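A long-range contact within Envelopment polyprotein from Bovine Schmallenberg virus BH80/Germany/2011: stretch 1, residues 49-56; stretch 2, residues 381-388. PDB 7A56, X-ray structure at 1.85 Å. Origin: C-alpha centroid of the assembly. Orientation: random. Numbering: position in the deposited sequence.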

# COMPACT_ATOMS: atom_id res chain seq x y z
N LEU A 49 -8.67 24.93 -26.27
CA LEU A 49 -8.03 24.56 -25.03
C LEU A 49 -7.06 25.65 -24.57
O LEU A 49 -6.59 26.44 -25.37
CB LEU A 49 -7.31 23.23 -25.18
CG LEU A 49 -8.16 21.97 -25.36
CD1 LEU A 49 -7.30 20.68 -25.41
CD2 LEU A 49 -9.18 21.82 -24.21
N PRO A 50 -6.76 25.74 -23.27
CA PRO A 50 -5.67 26.62 -22.80
C PRO A 50 -4.34 26.29 -23.46
O PRO A 50 -4.15 25.23 -24.08
CB PRO A 50 -5.59 26.33 -21.30
CG PRO A 50 -6.86 25.68 -20.95
CD PRO A 50 -7.34 24.96 -22.16
N ALA A 51 -3.38 27.22 -23.26
CA ALA A 51 -2.03 27.08 -23.82
C ALA A 51 -1.39 25.78 -23.34
O ALA A 51 -1.54 25.39 -22.17
CB ALA A 51 -1.15 28.27 -23.41
N ILE A 52 -0.74 25.07 -24.27
CA ILE A 52 -0.06 23.82 -23.95
C ILE A 52 1.30 23.94 -24.61
O ILE A 52 1.42 23.84 -25.85
CB ILE A 52 -0.83 22.57 -24.43
CG1 ILE A 52 -2.23 22.44 -23.76
CG2 ILE A 52 -0.03 21.25 -24.21
CD1 ILE A 52 -3.21 21.76 -24.73
N ILE A 53 2.32 24.20 -23.80
CA ILE A 53 3.70 24.42 -24.24
C ILE A 53 4.56 23.35 -23.56
O ILE A 53 4.68 23.35 -22.31
CB ILE A 53 4.17 25.84 -23.89
CG1 ILE A 53 3.24 26.89 -24.52
CG2 ILE A 53 5.63 26.03 -24.41
CD1 ILE A 53 3.53 28.29 -24.10
N PRO A 54 5.10 22.39 -24.30
CA PRO A 54 5.63 21.17 -23.68
C PRO A 54 6.89 21.39 -22.84
O PRO A 54 7.83 22.07 -23.24
CB PRO A 54 5.91 20.24 -24.87
CG PRO A 54 5.93 21.13 -26.08
CD PRO A 54 5.03 22.30 -25.77
N GLN A 55 6.91 20.78 -21.65
CA GLN A 55 8.04 20.87 -20.73
C GLN A 55 8.99 19.69 -20.84
O GLN A 55 10.10 19.76 -20.30
CB GLN A 55 7.54 20.89 -19.26
CG GLN A 55 6.84 22.19 -18.86
CD GLN A 55 6.04 21.98 -17.61
OE1 GLN A 55 5.05 21.25 -17.65
NE2 GLN A 55 6.47 22.56 -16.48
N TYR A 56 8.52 18.57 -21.39
CA TYR A 56 9.24 17.30 -21.30
C TYR A 56 9.94 16.98 -22.63
O TYR A 56 9.34 17.07 -23.71
CB TYR A 56 8.26 16.18 -20.91
CG TYR A 56 8.94 14.87 -20.57
CD1 TYR A 56 9.46 14.64 -19.27
CD2 TYR A 56 9.15 13.90 -21.55
CE1 TYR A 56 10.09 13.46 -18.96
CE2 TYR A 56 9.79 12.67 -21.25
CZ TYR A 56 10.26 12.46 -19.96
OH TYR A 56 10.88 11.29 -19.64
N THR A 381 0.77 30.94 -14.66
CA THR A 381 1.54 30.06 -15.52
C THR A 381 1.17 30.34 -16.96
O THR A 381 0.02 30.70 -17.27
CB THR A 381 1.33 28.56 -15.17
OG1 THR A 381 2.05 27.74 -16.09
CG2 THR A 381 -0.18 28.17 -15.19
N ASN A 382 2.15 30.23 -17.84
CA ASN A 382 1.88 30.45 -19.26
C ASN A 382 1.41 29.16 -19.96
O ASN A 382 1.14 29.20 -21.18
CB ASN A 382 3.13 31.07 -19.96
CG ASN A 382 4.36 30.14 -19.98
OD1 ASN A 382 4.53 29.24 -19.16
ND2 ASN A 382 5.22 30.38 -20.94
N THR A 383 1.22 28.07 -19.21
CA THR A 383 0.91 26.78 -19.80
C THR A 383 0.32 25.84 -18.75
O THR A 383 0.70 25.86 -17.58
CB THR A 383 2.15 26.12 -20.45
OG1 THR A 383 1.77 24.92 -21.14
CG2 THR A 383 3.29 25.79 -19.46
N ILE A 384 -0.59 24.99 -19.21
CA ILE A 384 -0.85 23.74 -18.51
C ILE A 384 0.45 22.99 -18.40
O ILE A 384 1.21 22.91 -19.37
CB ILE A 384 -1.88 22.92 -19.30
CG1 ILE A 384 -3.23 23.66 -19.34
CG2 ILE A 384 -1.99 21.48 -18.70
CD1 ILE A 384 -4.20 23.08 -20.36
N GLY A 385 0.74 22.43 -17.23
CA GLY A 385 1.99 21.69 -17.11
C GLY A 385 2.06 21.01 -15.75
O GLY A 385 1.07 20.90 -15.03
N SER A 386 3.25 20.54 -15.43
CA SER A 386 3.49 19.83 -14.18
C SER A 386 4.81 20.37 -13.66
O SER A 386 5.76 20.47 -14.42
CB SER A 386 3.59 18.32 -14.42
OG SER A 386 3.83 17.65 -13.19
N CYS A 387 4.86 20.76 -12.39
CA CYS A 387 6.04 21.38 -11.82
C CYS A 387 6.54 20.62 -10.61
O CYS A 387 5.75 20.14 -9.80
CB CYS A 387 5.76 22.80 -11.36
SG CYS A 387 5.45 23.90 -12.70
N SER A 388 7.84 20.62 -10.42
CA SER A 388 8.38 20.23 -9.11
C SER A 388 7.99 21.24 -8.02
O SER A 388 8.13 22.46 -8.21
CB SER A 388 9.89 20.14 -9.22
OG SER A 388 10.39 19.37 -8.16

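Residues 49-56, which form no regular helix or strand, run alongside the loop and early strand of residues 381-388, burying 441 Å² between them, both sides summed. The CA atoms approach most closely at Ala 51 and Thr 383 (5.0 Å). Next to this pair, Ile 384 N donates a nearly straight hydrogen bond to Ala 51 O (3.1 Å, 159°).

Thr 383 supplies the second link through its side chain. Its CA-to-CB bond points toward the first stretch, and the t rotamer (chi1 -174°) places Thr 383 OG1 where it accepts a hydrogen bond from Ile 53 N (2.8 Å, 161°). The same hydroxyl donates to Ile 384 O, with 2.7 Å between Thr 383 OG1 and that oxygen, so it acts as donor within its own stretch and acceptor across the contact.

Gln 55 makes the remaining polar link. Its CA-to-CB bond points toward the second stretch, and with chi1 at -71° (m) and chi2 at 163° (t) the amide reaches Ser 386, where chi3 of -67° orients it so that both its ends meet the backbone of that residue. Gln 55 OE1 accepts from Ser 386 N (2.9 Å, 161°), while Gln 55 NE2 donates to Ser 386 O at 3.0 Å in a weak, bent bond (129°). The absence of a side chain at Gly 385 makes this approach possible: Gln 55 OE1 lies 3.1 Å from Gly 385 CA, and an ideally placed CB would fall 2.3 Å from that oxygen, a clash.

Apolar packing centres on Ile 384, whose CA-to-CB bond points toward the first stretch and whose side chain is in an extended m,t conformation (-64°, 167°). Ile 384 CD1 reaches Pro 50 CB at 3.7 Å and Ile 52 CG1 at 4.0 Å. Ile 53, also m,t, instead carries its CD1 to 3.9 Å from Asn 382 O and 4.1 Å from Asn 382 ND2, a van der Waals contact, since a methyl group offers these polar atoms no hydrogen bond.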